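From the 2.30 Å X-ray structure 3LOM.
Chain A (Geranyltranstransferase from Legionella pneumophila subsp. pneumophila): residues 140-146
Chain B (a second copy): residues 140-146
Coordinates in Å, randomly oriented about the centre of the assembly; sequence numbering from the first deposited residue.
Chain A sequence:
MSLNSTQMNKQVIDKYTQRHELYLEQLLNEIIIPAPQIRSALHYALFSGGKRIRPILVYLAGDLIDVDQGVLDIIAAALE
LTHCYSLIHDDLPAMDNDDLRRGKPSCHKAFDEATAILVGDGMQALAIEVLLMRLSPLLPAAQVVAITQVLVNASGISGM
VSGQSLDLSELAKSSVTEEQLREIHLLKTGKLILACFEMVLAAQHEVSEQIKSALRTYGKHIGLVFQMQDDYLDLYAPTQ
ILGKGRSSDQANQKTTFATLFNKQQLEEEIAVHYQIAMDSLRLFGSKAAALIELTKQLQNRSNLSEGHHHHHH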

ATOM      1  N   PRO A 140      -9.847 -17.470  11.525  1.00 55.65           N
ATOM      2  CA  PRO A 140     -10.764 -16.498  12.131  1.00 57.29           C
ATOM      3  C   PRO A 140     -10.388 -15.062  11.748  1.00 57.41           C
ATOM      4  O   PRO A 140      -9.204 -14.747  11.555  1.00 52.03           O
ATOM      5  CB  PRO A 140     -10.571 -16.715  13.637  1.00 60.32           C
ATOM      6  CG  PRO A 140     -10.031 -18.090  13.767  1.00 57.74           C
ATOM      7  CD  PRO A 140      -9.194 -18.316  12.545  1.00 58.27           C
ATOM      8  N   ALA A 141     -11.402 -14.212  11.637  1.00 52.99           N
ATOM      9  CA  ALA A 141     -11.248 -12.845  11.171  1.00 50.73           C
ATOM     10  C   ALA A 141     -10.261 -12.025  12.014  1.00 62.43           C
ATOM     11  O   ALA A 141      -9.537 -11.176  11.484  1.00 62.05           O
ATOM     12  CB  ALA A 141     -12.604 -12.172  11.120  1.00 47.89           C
ATOM     13  N   ALA A 142     -10.231 -12.310  13.316  1.00 63.46           N
ATOM     14  CA  ALA A 142      -9.325 -11.655  14.257  1.00 61.18           C
ATOM     15  C   ALA A 142      -7.863 -11.868  13.891  1.00 58.86           C
ATOM     16  O   ALA A 142      -7.065 -10.930  13.953  1.00 59.81           O
ATOM     17  CB  ALA A 142      -9.601 -12.134  15.685  1.00 62.69           C
ATOM     18  N   GLN A 143      -7.529 -13.097  13.497  1.00 59.07           N
ATOM     19  CA  GLN A 143      -6.172 -13.444  13.087  1.00 60.95           C
ATOM     20  C   GLN A 143      -5.798 -12.799  11.753  1.00 61.93           C
ATOM     21  O   GLN A 143      -4.670 -12.343  11.590  1.00 64.86           O
ATOM     22  CB  GLN A 143      -5.992 -14.961  13.020  1.00 65.17           C
ATOM     23  CG  GLN A 143      -6.046 -15.657  14.379  1.00 81.67           C
ATOM     24  CD  GLN A 143      -5.624 -17.120  14.324  1.00 98.82           C
ATOM     25  OE1 GLN A 143      -5.888 -17.827  13.348  1.00 98.26           O
ATOM     26  NE2 GLN A 143      -4.973 -17.582  15.384  1.00104.23           N
ATOM     27  N   VAL A 144      -6.754 -12.753  10.824  1.00 55.03           N
ATOM     28  CA  VAL A 144      -6.583 -12.091   9.526  1.00 61.32           C
ATOM     29  C   VAL A 144      -6.153 -10.626   9.711  1.00 60.44           C
ATOM     30  O   VAL A 144      -5.181 -10.170   9.092  1.00 50.84           O
ATOM     31  CB  VAL A 144      -7.881 -12.187   8.665  1.00 64.95           C
ATOM     32  CG1 VAL A 144      -7.754 -11.380   7.361  1.00 59.90           C
ATOM     33  CG2 VAL A 144      -8.219 -13.647   8.366  1.00 52.81           C
ATOM     34  N   VAL A 145      -6.863  -9.924  10.594  1.00 55.72           N
ATOM     35  CA  VAL A 145      -6.552  -8.548  10.973  1.00 54.86           C
ATOM     36  C   VAL A 145      -5.138  -8.407  11.571  1.00 59.68           C
ATOM     37  O   VAL A 145      -4.350  -7.573  11.114  1.00 64.41           O
ATOM     38  CB  VAL A 145      -7.645  -7.989  11.917  1.00 55.02           C
ATOM     39  CG1 VAL A 145      -7.243  -6.650  12.523  1.00 53.27           C
ATOM     40  CG2 VAL A 145      -8.956  -7.851  11.160  1.00 35.40           C
ATOM     41  N   ALA A 146      -4.807  -9.254  12.543  1.00 59.44           N
ATOM     42  CA  ALA A 146      -3.499  -9.192  13.208  1.00 63.76           C
ATOM     43  C   ALA A 146      -2.329  -9.548  12.293  1.00 59.61           C
ATOM     44  O   ALA A 146      -1.249  -8.977  12.437  1.00 60.97           O
ATOM     45  CB  ALA A 146      -3.479 -10.059  14.476  1.00 52.49           C
TER
ATOM     46  N   PRO B 140     -16.648  -5.632  14.964  1.00 54.55           N
ATOM     47  CA  PRO B 140     -16.132  -7.010  14.953  1.00 54.10           C
ATOM     48  C   PRO B 140     -15.116  -7.210  13.837  1.00 53.23           C
ATOM     49  O   PRO B 140     -15.133  -6.480  12.853  1.00 49.59           O
ATOM     50  CB  PRO B 140     -17.376  -7.867  14.680  1.00 54.30           C
ATOM     51  CG  PRO B 140     -18.555  -6.933  14.789  1.00 57.13           C
ATOM     52  CD  PRO B 140     -18.043  -5.572  14.486  1.00 56.52           C
ATOM     53  N   ALA B 141     -14.245  -8.199  14.000  1.00 57.07           N
ATOM     54  CA  ALA B 141     -13.110  -8.404  13.110  1.00 53.99           C
ATOM     55  C   ALA B 141     -13.491  -8.644  11.642  1.00 62.29           C
ATOM     56  O   ALA B 141     -12.789  -8.182  10.741  1.00 66.85           O
ATOM     57  CB  ALA B 141     -12.252  -9.514  13.633  1.00 48.68           C
ATOM     58  N   ALA B 142     -14.612  -9.332  11.415  1.00 63.12           N
ATOM     59  CA  ALA B 142     -15.142  -9.573  10.068  1.00 63.10           C
ATOM     60  C   ALA B 142     -15.572  -8.282   9.366  1.00 64.49           C
ATOM     61  O   ALA B 142     -15.540  -8.190   8.134  1.00 54.64           O
ATOM     62  CB  ALA B 142     -16.304 -10.554  10.126  1.00 65.37           C
ATOM     63  N   GLN B 143     -15.979  -7.295  10.158  1.00 63.40           N
ATOM     64  CA  GLN B 143     -16.371  -5.995   9.636  1.00 64.26           C
ATOM     65  C   GLN B 143     -15.126  -5.167   9.317  1.00 64.58           C
ATOM     66  O   GLN B 143     -15.115  -4.417   8.348  1.00 66.00           O
ATOM     67  CB  GLN B 143     -17.277  -5.282  10.635  1.00 66.54           C
ATOM     68  CG  GLN B 143     -18.622  -4.888  10.062  1.00 74.97           C
ATOM     69  CD  GLN B 143     -19.788  -5.319  10.935  1.00 81.72           C
ATOM     70  OE1 GLN B 143     -19.759  -6.383  11.556  1.00 88.68           O
ATOM     71  NE2 GLN B 143     -20.833  -4.502  10.972  1.00 70.18           N
ATOM     72  N   VAL B 144     -14.074  -5.330  10.117  1.00 63.65           N
ATOM     73  CA  VAL B 144     -12.786  -4.678   9.864  1.00 63.13           C
ATOM     74  C   VAL B 144     -12.200  -5.185   8.539  1.00 65.28           C
ATOM     75  O   VAL B 144     -11.727  -4.388   7.727  1.00 66.34           O
ATOM     76  CB  VAL B 144     -11.778  -4.886  11.036  1.00 59.36           C
ATOM     77  CG1 VAL B 144     -10.509  -4.077  10.818  1.00 57.80           C
ATOM     78  CG2 VAL B 144     -12.408  -4.502  12.371  1.00 65.02           C
ATOM     79  N   VAL B 145     -12.272  -6.500   8.323  1.00 64.10           N
ATOM     80  CA  VAL B 145     -11.827  -7.143   7.080  1.00 58.83           C
ATOM     81  C   VAL B 145     -12.596  -6.617   5.865  1.00 58.10           C
ATOM     82  O   VAL B 145     -11.987  -6.189   4.879  1.00 52.85           O
ATOM     83  CB  VAL B 145     -11.929  -8.694   7.170  1.00 61.97           C
ATOM     84  CG1 VAL B 145     -11.774  -9.356   5.792  1.00 50.67           C
ATOM     85  CG2 VAL B 145     -10.879  -9.235   8.126  1.00 57.52           C
ATOM     86  N   ALA B 146     -13.924  -6.611   5.974  1.00 54.97           N
ATOM     87  CA  ALA B 146     -14.814  -6.205   4.885  1.00 51.60           C
ATOM     88  C   ALA B 146     -14.571  -4.790   4.377  1.00 54.28           C
ATOM     89  O   ALA B 146     -14.509  -4.573   3.166  1.00 55.19           O
ATOM     90  CB  ALA B 146     -16.272  -6.371   5.296  1.00 52.32           C
TER

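The two copies meet through the first turns of equivalent helices in a small contact dominated by alanine and valine side chains, which pack against each other and against the opposing backbone, without a hydrogen bond between the stretches. Each helix begins at residue 141, with P140 at the N-cap position, and the two axes approach to 8.4 Å with their N-to-C directions 47° apart. The backbones are closest near the helix starts, where the CA atoms of A142(A) and A141(B) lie 5.1 Å apart; one turn on, the CA atoms of V145(A) and V145(B) are separated by 6.7 Å.

At this close approach both chains carry A141, whose CA-to-CB bond points toward the partner. The CB atoms of A141(A) and A141(B) touch at 3.7 Å, and each methyl also rests against the opposing main chain: CB of A141(A) lies 3.5 Å from N of A142(B), and CB of A141(B) lies 3.5 Å from N of A142(A). These are van der Waals contacts, since a methyl carbon offers no acceptor to an amide.

One turn further, the wider gap is filled by valine. CG2 of V145(A) meets CG2 of V145(B) at 3.8 Å, with both side chains in the t rotamer. V144 flanks this pair: CG1 of V144(A) packs 3.9 Å from CG2 of V145(B), while CG2 of V145(A) lies 4.1 Å from CB of V144(B). CG2 of V145(A) also comes within 3.9 Å of O of A141(B), a carbonyl already engaged within its own helix by N of V145(B) at 3.0 Å.

Q143 points its CA-to-CB bond away in both chains and takes no part. The contact buries 263 Å² in total, summed over both sides; it rests on van der Waals packing, with the buried V144 and V145 side chains at its more enclosed end.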